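Local coordinates for immunoglobulin-like protein (PDB 3N6Y) that is of unknown function but has an immunoglobulin-like beta fold of the E-set type and probably carries a signal peptide in its natural form, at residues A[46-51]-A[108-113]; A[65-70]-A[89-94]. All blocks are in the same frame, centred on the assembly; numbering follows the deposited sequence. Where two conformers were deposited one is given.

Interaction 1 (A[46-51]-A[108-113]); sequences AKLGTK and TEPHEV
Leu48 and Val113 carry an apolar surface contact between two loops at one end of the beta fold. Each side presses a methyl onto a peptide group of the other. Leu48 CD2 sits squarely over the face of the Glu109-Pro110 peptide, 3.4 Å from Glu109 C. Val113 answers with both branches. Val113 CG1, anti to the backbone N (chi1 -179°), lies over the face of the Ala46-Lys47 peptide, 3.4 Å from Ala46 C. Val113 CG1 also touches Ala46 CB at 3.6 Å. The other methyl, Val113 CG2, meets Leu48 CD2 at 4.1 Å. In this immunoglobulin-like fold each loop passes from one sheet to another. Residues 46-51 connect strand 43-44 to strand 51-59, and residues 108-113 connect strand 101-106 to strand 116-124. Polar bonds shape each loop from within. A type II turn from Lys47 to Thr50 is closed at Lys47 O, which accepts from both Thr50 N and Thr50 OG1 on the same face of its plane. In the partner loop, Glu112 OE1 accepts from Thr108 N at 2.8 Å and from Glu109 N, the latter above the carboxylate plane. Gly49 and Thr50 are each backbone hydrogen-bonded with Phe107, which immediately precedes residues 108-113.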
ATOM      1  N   ALA A  46      -7.951 -12.437   8.630  1.00 18.81           N
ATOM      2  CA  ALA A  46      -8.260 -11.466   9.671  1.00 17.91           C
ATOM      3  C   ALA A  46      -7.544 -11.924  10.924  1.00 18.46           C
ATOM      4  O   ALA A  46      -8.165 -12.380  11.908  1.00 19.56           O
ATOM      5  CB  ALA A  46      -9.761 -11.371   9.903  1.00 20.70           C
ATOM      6  N   LYS A  47      -6.229 -11.836  10.867  1.00 19.24           N
ATOM      7  CA  LYS A  47      -5.351 -12.300  11.957  1.00 19.28           C
ATOM      8  C   LYS A  47      -4.244 -11.301  12.244  1.00 18.22           C
ATOM      9  O   LYS A  47      -3.595 -10.796  11.335  1.00 17.66           O
ATOM     10  CB  LYS A  47      -4.762 -13.661  11.584  1.00 21.78           C
ATOM     11  CG  LYS A  47      -5.845 -14.736  11.463  1.00 23.18           C
ATOM     12  CD  LYS A  47      -5.369 -16.129  10.995  1.00 26.65           C
ATOM     13  CE  LYS A  47      -5.009 -17.017  12.161  1.00 28.76           C
ATOM     14  NZ  LYS A  47      -4.574 -18.378  11.704  1.00 28.06           N
ATOM     15  N   LEU A  48      -4.016 -11.013  13.527  1.00 18.04           N
ATOM     16  CA  LEU A  48      -2.890 -10.165  13.947  1.00 18.16           C
ATOM     17  C   LEU A  48      -1.578 -10.633  13.336  1.00 18.17           C
ATOM     18  O   LEU A  48      -1.288 -11.838  13.309  1.00 19.07           O
ATOM     19  CB  LEU A  48      -2.742 -10.180  15.490  1.00 20.74           C
ATOM     20  CG  LEU A  48      -3.495  -9.221  16.383  1.00 23.20           C
ATOM     21  CD1 LEU A  48      -3.058  -9.474  17.822  1.00 25.40           C
ATOM     22  CD2 LEU A  48      -3.288  -7.731  15.992  1.00 21.90           C
ATOM     23  N   GLY A  49      -0.762  -9.684  12.893  1.00 17.33           N
ATOM     24  CA  GLY A  49       0.532  -9.961  12.332  1.00 17.95           C
ATOM     25  C   GLY A  49       0.501 -10.114  10.823  1.00 17.02           C
ATOM     26  O   GLY A  49       1.522 -10.234  10.206  1.00 20.70           O
ATOM     27  N   THR A  50      -0.685 -10.111  10.233  1.00 17.12           N
ATOM     28  CA  THR A  50      -0.791 -10.232   8.774  1.00 15.78           C
ATOM     29  C   THR A  50      -0.501  -8.900   8.115  1.00 14.89           C
ATOM     30  O   THR A  50      -1.106  -7.913   8.477  1.00 15.44           O
ATOM     31  CB  THR A  50      -2.198 -10.674   8.380  1.00 15.44           C
ATOM     32  OG1 THR A  50      -2.491 -11.927   8.979  1.00 17.72           O
ATOM     33  CG2 THR A  50      -2.389 -10.838   6.835  1.00 15.93           C
ATOM     34  N   LYS A  51       0.446  -8.891   7.194  1.00 15.03           N
ATOM     35  CA  LYS A  51       0.787  -7.738   6.356  1.00 16.01           C
ATOM     36  C   LYS A  51       0.400  -7.986   4.908  1.00 15.77           C
ATOM     37  O   LYS A  51       0.701  -9.043   4.334  1.00 14.76           O
ATOM     38  CB  LYS A  51       2.275  -7.392   6.510  1.00 16.98           C
ATOM     39  CG  LYS A  51       2.786  -6.319   5.577  1.00 18.26           C
ATOM     40  CD  LYS A  51       4.303  -6.199   5.775  1.00 21.00           C
ATOM     41  CE  LYS A  51       4.896  -5.294   4.721  1.00 25.36           C
ATOM     42  NZ  LYS A  51       6.396  -5.213   4.836  1.00 28.30           N
ATOM     43  N   THR A 108      -1.385  -4.775  13.384  1.00 15.69           N
ATOM     44  CA  THR A 108      -0.484  -4.784  14.512  1.00 17.25           C
ATOM     45  C   THR A 108      -1.198  -4.811  15.873  1.00 17.04           C
ATOM     46  O   THR A 108      -0.627  -5.297  16.869  1.00 18.27           O
ATOM     47  CB  THR A 108       0.440  -3.571  14.400  1.00 19.41           C
ATOM     48  OG1 THR A 108       1.022  -3.556  13.085  1.00 25.50           O
ATOM     49  CG2 THR A 108       1.525  -3.583  15.431  1.00 22.03           C
ATOM     50  N   GLU A 109      -2.421  -4.268  15.902  1.00 16.06           N
ATOM     51  CA  GLU A 109      -3.216  -4.165  17.115  1.00 16.67           C
ATOM     52  C   GLU A 109      -4.612  -4.708  16.844  1.00 16.15           C
ATOM     53  O   GLU A 109      -5.079  -4.658  15.720  1.00 15.63           O
ATOM     54  CB  GLU A 109      -3.316  -2.719  17.536  1.00 17.58           C
ATOM     55  CG  GLU A 109      -1.968  -2.085  17.889  1.00 19.37           C
ATOM     56  CD  GLU A 109      -2.137  -0.684  18.395  1.00 22.46           C
ATOM     57  OE1 GLU A 109      -2.798  -0.535  19.441  1.00 21.38           O
ATOM     58  OE2 GLU A 109      -1.643   0.254  17.719  1.00 24.50           O
ATOM     59  N   PRO A 110      -5.293  -5.225  17.881  1.00 15.41           N
ATOM     60  CA  PRO A 110      -6.558  -5.904  17.583  1.00 15.98           C
ATOM     61  C   PRO A 110      -7.618  -5.087  16.826  1.00 15.98           C
ATOM     62  O   PRO A 110      -8.301  -5.652  15.968  1.00 15.52           O
ATOM     63  CB  PRO A 110      -7.069  -6.300  18.966  1.00 16.97           C
ATOM     64  CG  PRO A 110      -5.842  -6.491  19.769  1.00 17.82           C
ATOM     65  CD  PRO A 110      -4.853  -5.455  19.269  1.00 17.73           C
ATOM     66  N   HIS A 111      -7.725  -3.796  17.116  1.00 15.25           N
ATOM     67  CA  HIS A 111      -8.747  -2.952  16.491  1.00 14.80           C
ATOM     68  C   HIS A 111      -8.502  -2.758  14.984  1.00 14.20           C
ATOM     69  O   HIS A 111      -9.384  -2.257  14.266  1.00 14.08           O
ATOM     70  CB  HIS A 111      -8.827  -1.585  17.191  1.00 15.40           C
ATOM     71  CG  HIS A 111      -7.556  -0.805  17.142  1.00 15.44           C
ATOM     72  ND1 HIS A 111      -6.622  -0.844  18.157  1.00 16.21           N
ATOM     73  CD2 HIS A 111      -7.076   0.043  16.205  1.00 15.28           C
ATOM     74  CE1 HIS A 111      -5.613  -0.044  17.837  1.00 16.71           C
ATOM     75  NE2 HIS A 111      -5.872   0.529  16.668  1.00 15.51           N
ATOM     76  N   GLU A 112      -7.293  -3.054  14.522  1.00 14.60           N
ATOM     77  CA  GLU A 112      -6.977  -2.926  13.107  1.00 14.21           C
ATOM     78  C   GLU A 112      -7.477  -4.111  12.264  1.00 14.89           C
ATOM     79  O   GLU A 112      -7.631  -4.004  11.021  1.00 15.78           O
ATOM     80  CB  GLU A 112      -5.468  -2.722  12.918  1.00 14.59           C
ATOM     81  CG  GLU A 112      -4.954  -1.466  13.522  1.00 14.82           C
ATOM     82  CD  GLU A 112      -3.473  -1.322  13.418  1.00 16.04           C
ATOM     83  OE1 GLU A 112      -2.767  -2.333  13.465  1.00 17.24           O
ATOM     84  OE2 GLU A 112      -3.023  -0.168  13.326  1.00 16.96           O
ATOM     85  N   VAL A 113      -7.792  -5.245  12.940  1.00 14.99           N
ATOM     86  CA  VAL A 113      -8.283  -6.441  12.263  1.00 15.08           C
ATOM     87  C   VAL A 113      -9.762  -6.271  12.015  1.00 16.43           C
ATOM     88  O   VAL A 113     -10.577  -6.647  12.854  1.00 17.17           O
ATOM     89  CB  VAL A 113      -8.028  -7.727  13.120  1.00 15.04           C
ATOM     90  CG1 VAL A 113      -8.545  -9.005  12.371  1.00 15.73           C
ATOM     91  CG2 VAL A 113      -6.535  -7.842  13.554  1.00 15.39           C
TER

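Interaction 2 (A[65-70]-A[89-94]); sequences DTPLTL and EVVQKL
The Pro67 ring meets residues 89-94 along its CB-CG edge, where Val91 CG1, anti to the backbone N (chi1 176°), approaches Pro67 CG to 3.6 Å and Gln92 O lies near CB. The motif is an antiparallel strand pair, 68-74 with 84-92, within one sheet of the immunoglobulin-like fold. The Gln92 carboxamide has one face turned to leucine methyls: Leu68 CD1 lies over NE2, and Leu70 CD1 is on the same face, slanting off OE1. Gln92 and Leu70 each have a second conformer, so this carboxamide packing is doubtful in detail. Thr69 CG2 comes in above the plane of the Glu89 carboxylate, beyond its OE2 rim, while Glu89 OE1 forms a salt bridge with Lys87. Leu68-Gln92 and Leu70-Val90 are hydrogen-bonded pairs, each joined by two backbone bonds. Thr69-Val91 between them is a non-hydrogen-bonded pair. The bond from Leu70 N to Val90 O is 2.8 Å long and nearly straight at 174°. Val91 CA adds a CA-H...O contact to Leu68 O at 3.3 Å. Leu68, Leu70, Val90 and Gln92 point to one face of the sheet, Thr69 and Val91 to the other.

Beyond the paired strands, Leu94 turns back toward residues 65-70. Its side chain crosses that of Leu68 at about a right angle, with Leu94 CD2 3.6 Å from Leu68 CG. Both leucines are buried and both touch Leu58 of strand 51-59, which belongs to another sheet. The second methyl, Leu94 CD1, meets Asp65 CB at 3.8 Å and also packs near Thr66 O. Asp65 OD2 is held by Gln62 N. A water spans the backbones where direct pairing has ended: it donates to Asp65 O at 2.8 Å and accepts from Leu94 N at 3.0 Å.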
ATOM      1  N   ASP A  65       9.888  15.750  -7.671  1.00 22.36           N
ATOM      2  CA  ASP A  65       8.597  15.230  -8.099  1.00 21.25           C
ATOM      3  C   ASP A  65       7.587  15.308  -6.961  1.00 20.99           C
ATOM      4  O   ASP A  65       7.936  15.297  -5.758  1.00 20.59           O
ATOM      5  CB  ASP A  65       8.686  13.773  -8.564  1.00 22.75           C
ATOM      6  CG  ASP A  65       9.420  13.606  -9.888  1.00 24.79           C
ATOM      7  OD1 ASP A  65       9.686  14.624 -10.566  1.00 29.24           O
ATOM      8  OD2 ASP A  65       9.699  12.449 -10.248  1.00 24.32           O
ATOM      9  N   THR A  66       6.338  15.454  -7.354  1.00 18.78           N
ATOM     10  CA  THR A  66       5.206  15.313  -6.436  1.00 19.04           C
ATOM     11  C   THR A  66       5.312  13.929  -5.761  1.00 17.74           C
ATOM     12  O   THR A  66       5.488  12.916  -6.428  1.00 17.37           O
ATOM     13  CB  THR A  66       3.887  15.438  -7.194  1.00 19.90           C
ATOM     14  OG1 THR A  66       3.813  16.726  -7.837  1.00 21.13           O
ATOM     15  CG2 THR A  66       2.624  15.244  -6.297  1.00 20.84           C
ATOM     16  N   PRO A  67       5.233  13.902  -4.430  1.00 17.72           N
ATOM     17  CA  PRO A  67       5.273  12.649  -3.696  1.00 16.85           C
ATOM     18  C   PRO A  67       4.065  11.767  -3.968  1.00 17.28           C
ATOM     19  O   PRO A  67       3.102  12.168  -4.680  1.00 18.54           O
ATOM     20  CB  PRO A  67       5.287  13.132  -2.250  1.00 17.60           C
ATOM     21  CG  PRO A  67       4.363  14.257  -2.309  1.00 18.06           C
ATOM     22  CD  PRO A  67       4.788  14.992  -3.558  1.00 18.35           C
ATOM     23  N   LEU A  68       4.153  10.534  -3.480  1.00 16.11           N
ATOM     24  CA  LEU A  68       3.036   9.635  -3.589  1.00 15.39           C
ATOM     25  C   LEU A  68       2.057   9.893  -2.459  1.00 16.01           C
ATOM     26  O   LEU A  68       2.420  10.251  -1.361  1.00 15.43           O
ATOM     27  CB  LEU A  68       3.480   8.177  -3.555  1.00 15.42           C
ATOM     28  CG  LEU A  68       4.452   7.731  -4.640  1.00 15.88           C
ATOM     29  CD1 LEU A  68       4.741   6.200  -4.434  1.00 17.79           C
ATOM     30  CD2 LEU A  68       3.871   8.079  -6.048  1.00 17.10           C
ATOM     31  N   THR A  69       0.783   9.697  -2.756  1.00 14.77           N
ATOM     32  CA  THR A  69      -0.267   9.615  -1.736  1.00 15.79           C
ATOM     33  C   THR A  69      -0.739   8.145  -1.729  1.00 14.46           C
ATOM     34  O   THR A  69      -1.262   7.617  -2.741  1.00 14.68           O
ATOM     35  CB  THR A  69      -1.452  10.537  -2.027  1.00 16.43           C
ATOM     36  OG1 THR A  69      -1.027  11.910  -2.092  1.00 18.66           O
ATOM     37  CG2 THR A  69      -2.496  10.439  -0.889  1.00 16.64           C
ATOM     38  N   LEU A  70      -0.551   7.483  -0.590  1.00 14.67           N
ATOM     39  CA  LEU A  70      -1.048   6.115  -0.397  0.50 13.62           C
ATOM     40  C   LEU A  70      -2.382   6.233   0.321  1.00 14.31           C
ATOM     41  O   LEU A  70      -2.425   6.619   1.508  1.00 14.78           O
ATOM     42  CB  LEU A  70      -0.106   5.237   0.436  0.50 12.97           C
ATOM     43  CG  LEU A  70       1.214   4.698  -0.129  0.50 13.26           C
ATOM     44  CD1 LEU A  70       2.051   5.796  -0.829  0.50 12.21           C
ATOM     45  CD2 LEU A  70       2.047   4.117   0.999  0.50 12.66           C
ATOM     46  N   GLU A  89      -4.396   8.146   4.904  1.00 16.03           N
ATOM     47  CA  GLU A  89      -3.575   8.762   3.843  1.00 18.09           C
ATOM     48  C   GLU A  89      -2.136   8.964   4.311  1.00 20.12           C
ATOM     49  O   GLU A  89      -1.874   9.555   5.367  1.00 21.98           O
ATOM     50  CB  GLU A  89      -4.199  10.076   3.418  1.00 21.22           C
ATOM     51  CG  GLU A  89      -5.217   9.888   2.341  1.00 22.17           C
ATOM     52  CD  GLU A  89      -5.689  11.213   1.718  1.00 24.42           C
ATOM     53  OE1 GLU A  89      -6.908  11.346   1.514  1.00 21.00           O
ATOM     54  OE2 GLU A  89      -4.854  12.113   1.466  1.00 31.98           O
ATOM     55  N   VAL A  90      -1.206   8.441   3.533  1.00 19.13           N
ATOM     56  CA  VAL A  90       0.212   8.469   3.879  1.00 19.62           C
ATOM     57  C   VAL A  90       0.908   9.145   2.715  1.00 18.74           C
ATOM     58  O   VAL A  90       0.675   8.743   1.575  1.00 19.70           O
ATOM     59  CB  VAL A  90       0.786   7.065   4.141  1.00 21.47           C
ATOM     60  CG1 VAL A  90       2.295   7.125   4.305  1.00 21.63           C
ATOM     61  CG2 VAL A  90       0.149   6.448   5.382  1.00 22.76           C
ATOM     62  N   VAL A  91       1.695  10.198   3.005  1.00 18.99           N
ATOM     63  CA  VAL A  91       2.456  10.848   1.917  1.00 19.93           C
ATOM     64  C   VAL A  91       3.864  10.254   1.925  1.00 20.37           C
ATOM     65  O   VAL A  91       4.459  10.113   2.984  1.00 21.73           O
ATOM     66  CB  VAL A  91       2.440  12.370   1.983  1.00 21.72           C
ATOM     67  CG1 VAL A  91       3.358  12.926   0.862  1.00 21.37           C
ATOM     68  CG2 VAL A  91       1.001  12.859   1.786  1.00 23.73           C
ATOM     69  N   GLN A  92       4.340   9.806   0.763  1.00 19.53           N
ATOM     70  CA  GLN A  92       5.658   9.178   0.640  0.50 20.02           C
ATOM     71  C   GLN A  92       6.497   9.912  -0.402  1.00 19.37           C
ATOM     72  O   GLN A  92       6.173   9.874  -1.598  1.00 18.82           O
ATOM     73  CB  GLN A  92       5.507   7.700   0.225  0.50 21.07           C
ATOM     74  CG  GLN A  92       6.835   6.946  -0.048  0.50 22.32           C
ATOM     75  CD  GLN A  92       6.623   5.525  -0.641  0.50 22.95           C
ATOM     76  OE1 GLN A  92       5.764   4.781  -0.179  0.50 28.76           O
ATOM     77  NE2 GLN A  92       7.414   5.158  -1.661  0.50 23.59           N
ATOM     78  N   LYS A  93       7.585  10.552   0.030  1.00 20.23           N
ATOM     79  CA  LYS A  93       8.515  11.173  -0.942  1.00 21.40           C
ATOM     80  C   LYS A  93       9.142  10.076  -1.822  1.00 19.41           C
ATOM     81  O   LYS A  93       9.571   9.049  -1.340  1.00 19.77           O
ATOM     82  CB  LYS A  93       9.616  11.954  -0.220  1.00 24.62           C
ATOM     83  CG  LYS A  93      10.691  12.566  -1.144  1.00 29.31           C
ATOM     84  CD  LYS A  93      11.338  13.808  -0.493  1.00 32.61           C
ATOM     85  CE  LYS A  93      12.625  14.278  -1.179  1.00 35.88           C
ATOM     86  NZ  LYS A  93      12.530  14.482  -2.664  1.00 38.85           N
ATOM     87  N   LEU A  94       9.167  10.325  -3.131  1.00 16.87           N
ATOM     88  CA  LEU A  94       9.821   9.436  -4.055  1.00 16.47           C
ATOM     89  C   LEU A  94      11.339   9.442  -3.860  1.00 16.04           C
ATOM     90  O   LEU A  94      11.960  10.470  -3.704  1.00 17.44           O
ATOM     91  CB  LEU A  94       9.477   9.864  -5.487  1.00 16.82           C
ATOM     92  CG  LEU A  94       8.009   9.608  -5.888  1.00 17.22           C
ATOM     93  CD1 LEU A  94       7.742  10.383  -7.176  1.00 18.04           C
ATOM     94  CD2 LEU A  94       7.713   8.114  -6.041  1.00 17.21           C
TER
HETATM   95  O   HOH W   1       8.551  13.018  -4.197  1.00 18.52           O

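How the interactions relate
The two contacts lie on opposite sides of the chain's centre, with centres about 24 Å apart, and do not touch. In sequence, both segments of interaction 2 fall between the two segments of interaction 1. Interaction 1 is a surface contact between loops that connect different sheets. Between its two segments it is apolar, methyls against peptide faces; the backbone bonds that join the loops run to Phe107, next to residues 108-113. Interaction 2 is partly buried and lies within a single sheet. There, regular backbone bonds fix the register, and leucines on one face reach the core. Strand 51-59 is common to both settings: residues 46-51 lead into it, and its Leu58 packs on Leu68 and Leu94.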